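Local coordinates for MSM0271 protein (Mycobacterium smegmatis, PDB 5SUH) that forms trimeric, double-ringed shell tiles of a mycobacterial microcompartment and probably helps control what passes through that shell, at residues Q134-I148 against P167-F181. Numbering follows the deposited sequence.
Sequences QLRPRVLFHDIITDI and PGQSLLVYEMTPALF
Leu140 and Phe141 both direct their backbone N-H groups at one carbonyl, Glu175 O, in a classic beta bulge between antiparallel strands 138-145 and 170-177. The Leu140 N to Glu175 O bond measures 2.8 Å and the Phe141 N to Glu175 O bond 3.2 Å; both donors come from the same face of the carbonyl plane. Phe141 O is in turn claimed by Glu175 N at 2.8 Å, nearly straight at 173°. Reciprocal backbone pairs join Arg138 with Thr177, Asp143 with Val173 and Ile145 with Leu171; beyond the strands Ile148 N reaches Gln169 O at 3.0 Å and Gly168 N returns a bond to Ile148 O. On one face, His142 CB sits over the Tyr174 ring, 3.8 Å from its centroid, while Val139 CG2 meets the ring edge; Tyr174 OH bonds Thr227 of helix 216-232. On the other, Glu175, its CG opposite the backbone N (chi1 -171°) and its chain extended, gives OE2 to Arg209 in a salt bridge and OE1 to Leu76 N of a second subunit, whose Arg80 pairs with Asp143. Just before strand 138-145, Pro137 CG makes a CH-pi contact over the Phe181 ring face. Facing backbone groups thus satisfy each other, Ser170 and Leu172 bond strand 208-214, and the Asp143 and Glu175 carboxylates tie this permuted BMC-domain sheet to the neighbouring subunit.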
loop_
_atom_site.group_PDB
_atom_site.type_symbol
_atom_site.label_atom_id
_atom_site.label_comp_id
_atom_site.label_asym_id
_atom_site.label_seq_id
_atom_site.Cartn_x
_atom_site.Cartn_y
_atom_site.Cartn_z
ATOM N N GLN A 134 -25.325 -7.800 -24.365
ATOM C CA GLN A 134 -23.998 -8.079 -23.803
ATOM C C GLN A 134 -23.089 -8.868 -24.765
ATOM O O GLN A 134 -23.553 -9.422 -25.785
ATOM C CB GLN A 134 -24.102 -8.835 -22.465
ATOM C CG GLN A 134 -24.282 -10.370 -22.564
ATOM C CD GLN A 134 -24.390 -11.046 -21.181
ATOM O OE1 GLN A 134 -23.856 -10.544 -20.186
ATOM N NE2 GLN A 134 -25.034 -12.202 -21.130
ATOM N N LEU A 135 -21.792 -8.897 -24.449
ATOM C CA LEU A 135 -20.831 -9.722 -25.196
ATOM C C LEU A 135 -20.897 -11.186 -24.766
ATOM O O LEU A 135 -20.976 -11.483 -23.570
ATOM C CB LEU A 135 -19.415 -9.178 -25.013
ATOM C CG LEU A 135 -19.119 -7.821 -25.670
ATOM C CD1 LEU A 135 -17.750 -7.289 -25.249
ATOM C CD2 LEU A 135 -19.132 -8.004 -27.168
ATOM N N ARG A 136 -20.856 -12.105 -25.730
ATOM C CA ARG A 136 -20.824 -13.508 -25.354
ATOM C C ARG A 136 -19.393 -13.833 -24.888
ATOM O O ARG A 136 -18.425 -13.278 -25.410
ATOM C CB ARG A 136 -21.278 -14.416 -26.500
ATOM C CG ARG A 136 -20.211 -14.782 -27.475
ATOM C CD ARG A 136 -20.700 -15.871 -28.406
ATOM N NE ARG A 136 -19.809 -15.978 -29.558
ATOM C CZ ARG A 136 -20.072 -16.668 -30.664
ATOM N NH1 ARG A 136 -21.228 -17.308 -30.801
ATOM N NH2 ARG A 136 -19.190 -16.678 -31.654
ATOM N N PRO A 137 -19.262 -14.721 -23.899
ATOM C CA PRO A 137 -17.945 -15.069 -23.337
ATOM C C PRO A 137 -16.979 -15.632 -24.369
ATOM O O PRO A 137 -17.369 -16.440 -25.216
ATOM C CB PRO A 137 -18.277 -16.135 -22.286
ATOM C CG PRO A 137 -19.725 -15.815 -21.886
ATOM C CD PRO A 137 -20.377 -15.344 -23.157
ATOM N N ARG A 138 -15.747 -15.136 -24.338
ATOM C CA ARG A 138 -14.686 -15.670 -25.181
ATOM C C ARG A 138 -13.614 -16.292 -24.312
ATOM O O ARG A 138 -13.017 -15.615 -23.480
ATOM C CB ARG A 138 -14.055 -14.604 -26.071
ATOM C CG ARG A 138 -12.822 -15.132 -26.791
ATOM C CD ARG A 138 -12.628 -14.483 -28.142
ATOM N NE ARG A 138 -12.385 -13.047 -28.048
ATOM C CZ ARG A 138 -11.173 -12.493 -28.025
ATOM N NH1 ARG A 138 -10.086 -13.259 -28.107
ATOM N NH2 ARG A 138 -11.051 -11.172 -27.936
ATOM N N VAL A 139 -13.397 -17.591 -24.494
ATOM C CA VAL A 139 -12.379 -18.306 -23.755
ATOM C C VAL A 139 -10.978 -18.027 -24.307
ATOM O O VAL A 139 -10.740 -18.187 -25.500
ATOM C CB VAL A 139 -12.690 -19.767 -23.774
ATOM C CG1 VAL A 139 -11.538 -20.537 -23.217
ATOM C CG2 VAL A 139 -13.981 -20.000 -22.974
ATOM N N LEU A 140 -10.067 -17.576 -23.446
ATOM C CA LEU A 140 -8.706 -17.204 -23.872
ATOM C C LEU A 140 -7.692 -18.314 -23.599
ATOM O O LEU A 140 -6.758 -18.499 -24.351
ATOM C CB LEU A 140 -8.232 -15.922 -23.164
ATOM C CG LEU A 140 -9.009 -14.629 -23.480
ATOM C CD1 LEU A 140 -8.482 -13.410 -22.730
ATOM C CD2 LEU A 140 -9.012 -14.379 -24.958
ATOM N N PHE A 141 -7.888 -19.041 -22.503
ATOM C CA PHE A 141 -6.971 -20.094 -22.094
ATOM C C PHE A 141 -7.581 -20.944 -20.965
ATOM O O PHE A 141 -8.373 -20.453 -20.156
ATOM C CB PHE A 141 -5.620 -19.488 -21.643
ATOM C CG PHE A 141 -4.555 -20.514 -21.343
ATOM C CD1 PHE A 141 -3.784 -21.063 -22.373
ATOM C CD2 PHE A 141 -4.333 -20.947 -20.034
ATOM C CE1 PHE A 141 -2.810 -22.018 -22.108
ATOM C CE2 PHE A 141 -3.361 -21.912 -19.755
ATOM C CZ PHE A 141 -2.602 -22.450 -20.800
ATOM N N HIS A 142 -7.257 -22.228 -20.955
ATOM C CA HIS A 142 -7.494 -23.074 -19.773
ATOM C C HIS A 142 -6.496 -24.251 -19.786
ATOM O O HIS A 142 -5.999 -24.650 -20.845
ATOM C CB HIS A 142 -8.959 -23.554 -19.664
ATOM C CG HIS A 142 -9.432 -24.356 -20.834
ATOM N ND1 HIS A 142 -8.954 -25.628 -21.113
ATOM C CD2 HIS A 142 -10.344 -24.084 -21.787
ATOM C CE1 HIS A 142 -9.547 -26.085 -22.195
ATOM N NE2 HIS A 142 -10.401 -25.175 -22.626
ATOM N N ASP A 143 -6.182 -24.756 -18.598
ATOM C CA ASP A 143 -5.254 -25.859 -18.426
ATOM C C ASP A 143 -5.345 -26.445 -17.022
ATOM O O ASP A 143 -5.773 -25.758 -16.081
ATOM C CB ASP A 143 -3.824 -25.394 -18.691
ATOM C CG ASP A 143 -2.878 -26.543 -19.023
ATOM O OD1 ASP A 143 -3.325 -27.714 -19.153
ATOM O OD2 ASP A 143 -1.668 -26.265 -19.143
ATOM N N ILE A 144 -4.950 -27.715 -16.884
ATOM C CA ILE A 144 -4.904 -28.381 -15.578
ATOM C C ILE A 144 -3.463 -28.817 -15.311
ATOM O O ILE A 144 -2.943 -29.685 -15.990
ATOM C CB ILE A 144 -5.863 -29.596 -15.517
ATOM C CG1 ILE A 144 -7.308 -29.121 -15.567
ATOM C CG2 ILE A 144 -5.660 -30.415 -14.237
ATOM C CD1 ILE A 144 -8.310 -30.245 -15.631
ATOM N N ILE A 145 -2.827 -28.173 -14.336
ATOM C CA ILE A 145 -1.488 -28.516 -13.884
ATOM C C ILE A 145 -1.628 -29.498 -12.715
ATOM O O ILE A 145 -2.054 -29.116 -11.609
ATOM C CB ILE A 145 -0.690 -27.262 -13.413
ATOM C CG1 ILE A 145 -0.289 -26.402 -14.600
ATOM C CG2 ILE A 145 0.590 -27.661 -12.645
ATOM C CD1 ILE A 145 -1.237 -25.320 -14.906
ATOM N N THR A 146 -1.286 -30.758 -12.942
ATOM C CA THR A 146 -1.366 -31.744 -11.861
ATOM C C THR A 146 -0.126 -31.742 -10.965
ATOM O O THR A 146 0.961 -31.376 -11.406
ATOM C CB THR A 146 -1.581 -33.156 -12.400
ATOM O OG1 THR A 146 -0.464 -33.545 -13.205
ATOM C CG2 THR A 146 -2.846 -33.203 -13.216
ATOM N N ASP A 147 -0.326 -32.088 -9.695
ATOM C CA ASP A 147 0.765 -32.277 -8.739
ATOM C C ASP A 147 1.715 -31.067 -8.728
ATOM O O ASP A 147 2.899 -31.180 -9.063
ATOM C CB ASP A 147 1.516 -33.578 -9.087
ATOM C CG ASP A 147 2.525 -33.997 -8.017
ATOM O OD1 ASP A 147 2.291 -33.695 -6.824
ATOM O OD2 ASP A 147 3.545 -34.652 -8.361
ATOM N N ILE A 148 1.207 -29.920 -8.286
ATOM C CA ILE A 148 1.986 -28.689 -8.349
ATOM C C ILE A 148 3.250 -28.816 -7.464
ATOM O O ILE A 148 3.210 -29.375 -6.360
ATOM C CB ILE A 148 1.111 -27.447 -7.950
ATOM C CG1 ILE A 148 1.841 -26.137 -8.249
ATOM C CG2 ILE A 148 0.660 -27.491 -6.476
ATOM C CD1 ILE A 148 0.987 -24.870 -8.043
ATOM N N PRO A 167 1.298 -27.958 -1.964
ATOM C CA PRO A 167 2.069 -28.762 -2.939
ATOM C C PRO A 167 1.432 -30.133 -3.129
ATOM O O PRO A 167 1.008 -30.706 -2.126
ATOM C CB PRO A 167 3.462 -28.881 -2.300
ATOM C CG PRO A 167 3.555 -27.726 -1.321
ATOM C CD PRO A 167 2.117 -27.518 -0.819
ATOM N N GLY A 168 1.287 -30.620 -4.362
ATOM C CA GLY A 168 0.676 -31.928 -4.564
ATOM C C GLY A 168 -0.752 -31.877 -5.074
ATOM O O GLY A 168 -1.283 -32.844 -5.628
ATOM N N GLN A 169 -1.404 -30.749 -4.838
ATOM C CA GLN A 169 -2.734 -30.552 -5.356
ATOM C C GLN A 169 -2.684 -30.274 -6.880
ATOM O O GLN A 169 -1.636 -29.857 -7.427
ATOM C CB GLN A 169 -3.408 -29.397 -4.628
ATOM C CG GLN A 169 -3.833 -29.686 -3.179
ATOM C CD GLN A 169 -4.720 -28.561 -2.646
ATOM O OE1 GLN A 169 -4.266 -27.436 -2.383
ATOM N NE2 GLN A 169 -6.013 -28.854 -2.540
ATOM N N SER A 170 -3.812 -30.488 -7.557
ATOM C CA SER A 170 -3.909 -30.131 -8.960
ATOM C C SER A 170 -4.485 -28.707 -9.088
ATOM O O SER A 170 -5.337 -28.280 -8.301
ATOM C CB SER A 170 -4.773 -31.140 -9.715
ATOM O OG SER A 170 -4.145 -32.407 -9.745
ATOM N N LEU A 171 -4.006 -27.970 -10.075
ATOM C CA LEU A 171 -4.425 -26.586 -10.267
ATOM C C LEU A 171 -5.122 -26.360 -11.620
ATOM O O LEU A 171 -4.569 -26.705 -12.671
ATOM C CB LEU A 171 -3.216 -25.671 -10.159
ATOM C CG LEU A 171 -3.405 -24.221 -10.565
ATOM C CD1 LEU A 171 -4.311 -23.533 -9.541
ATOM C CD2 LEU A 171 -2.034 -23.561 -10.682
ATOM N N LEU A 172 -6.333 -25.796 -11.590
ATOM C CA LEU A 172 -7.002 -25.373 -12.822
ATOM C C LEU A 172 -6.900 -23.868 -13.014
ATOM O O LEU A 172 -7.236 -23.096 -12.102
ATOM C CB LEU A 172 -8.471 -25.766 -12.798
ATOM C CG LEU A 172 -9.398 -25.058 -13.786
ATOM C CD1 LEU A 172 -9.089 -25.421 -15.242
ATOM C CD2 LEU A 172 -10.837 -25.376 -13.428
ATOM N N VAL A 173 -6.434 -23.441 -14.183
ATOM C CA VAL A 173 -6.452 -22.009 -14.494
ATOM C C VAL A 173 -7.389 -21.824 -15.680
ATOM O O VAL A 173 -7.414 -22.659 -16.593
ATOM C CB VAL A 173 -5.032 -21.409 -14.807
ATOM C CG1 VAL A 173 -4.168 -21.306 -13.538
ATOM C CG2 VAL A 173 -4.308 -22.206 -15.890
ATOM N N TYR A 174 -8.177 -20.749 -15.648
ATOM C CA TYR A 174 -9.166 -20.477 -16.691
ATOM C C TYR A 174 -9.245 -18.973 -16.967
ATOM O O TYR A 174 -9.504 -18.156 -16.056
ATOM C CB TYR A 174 -10.539 -20.987 -16.267
ATOM C CG TYR A 174 -11.406 -21.509 -17.381
ATOM C CD1 TYR A 174 -11.812 -22.844 -17.393
ATOM C CD2 TYR A 174 -11.851 -20.672 -18.410
ATOM C CE1 TYR A 174 -12.627 -23.342 -18.415
ATOM C CE2 TYR A 174 -12.657 -21.163 -19.429
ATOM C CZ TYR A 174 -13.047 -22.504 -19.417
ATOM O OH TYR A 174 -13.850 -23.022 -20.417
ATOM N N GLU A 175 -9.020 -18.606 -18.218
ATOM C CA GLU A 175 -9.009 -17.209 -18.589
ATOM C C GLU A 175 -10.063 -16.914 -19.661
ATOM O O GLU A 175 -10.165 -17.639 -20.656
ATOM C CB GLU A 175 -7.602 -16.802 -19.073
ATOM C CG GLU A 175 -7.445 -15.284 -19.269
ATOM C CD GLU A 175 -6.019 -14.837 -19.583
ATOM O OE1 GLU A 175 -5.160 -15.680 -19.938
ATOM O OE2 GLU A 175 -5.753 -13.627 -19.459
ATOM N N MET A 176 -10.780 -15.803 -19.489
ATOM C CA MET A 176 -11.886 -15.405 -20.375
ATOM C C MET A 176 -11.995 -13.889 -20.526
ATOM O O MET A 176 -11.395 -13.130 -19.741
ATOM C CB MET A 176 -13.205 -15.928 -19.826
ATOM C CG MET A 176 -13.475 -15.302 -18.441
ATOM S SD MET A 176 -14.243 -16.437 -17.317
ATOM C CE MET A 176 -12.859 -17.494 -16.907
ATOM N N THR A 177 -12.790 -13.451 -21.501
ATOM C CA THR A 177 -13.096 -12.034 -21.618
ATOM C C THR A 177 -14.504 -11.833 -22.233
ATOM O O THR A 177 -14.921 -12.603 -23.101
ATOM C CB THR A 177 -12.003 -11.263 -22.419
ATOM O OG1 THR A 177 -12.246 -9.867 -22.279
ATOM C CG2 THR A 177 -11.956 -11.636 -23.929
ATOM N N PRO A 178 -15.270 -10.823 -21.749
ATOM C CA PRO A 178 -14.991 -9.849 -20.670
ATOM C C PRO A 178 -14.732 -10.463 -19.287
ATOM O O PRO A 178 -15.258 -11.513 -18.935
ATOM C CB PRO A 178 -16.269 -8.986 -20.614
ATOM C CG PRO A 178 -16.974 -9.228 -21.905
ATOM C CD PRO A 178 -16.617 -10.639 -22.323
ATOM N N ALA A 179 -13.935 -9.753 -18.503
ATOM C CA ALA A 179 -13.428 -10.221 -17.230
ATOM C C ALA A 179 -14.507 -10.604 -16.216
ATOM O O ALA A 179 -14.285 -11.497 -15.395
ATOM C CB ALA A 179 -12.502 -9.140 -16.618
ATOM N N LEU A 180 -15.658 -9.934 -16.250
ATOM C CA LEU A 180 -16.602 -10.103 -15.156
ATOM C C LEU A 180 -17.264 -11.493 -15.205
ATOM O O LEU A 180 -17.786 -11.974 -14.181
ATOM C CB LEU A 180 -17.662 -9.004 -15.161
ATOM C CG LEU A 180 -18.460 -8.833 -13.853
ATOM C CD1 LEU A 180 -17.517 -8.773 -12.660
ATOM C CD2 LEU A 180 -19.358 -7.612 -13.860
ATOM N N PHE A 181 -17.146 -12.182 -16.343
ATOM C CA PHE A 181 -17.713 -13.536 -16.463
ATOM C C PHE A 181 -16.993 -14.520 -15.553
ATOM O O PHE A 181 -17.472 -15.634 -15.321
ATOM C CB PHE A 181 -17.646 -14.051 -17.894
ATOM C CG PHE A 181 -18.733 -13.526 -18.785
ATOM C CD1 PHE A 181 -20.071 -13.660 -18.440
ATOM C CD2 PHE A 181 -18.414 -12.861 -19.963
ATOM C CE1 PHE A 181 -21.080 -13.178 -19.279
ATOM C CE2 PHE A 181 -19.411 -12.369 -20.793
ATOM C CZ PHE A 181 -20.747 -12.531 -20.445
#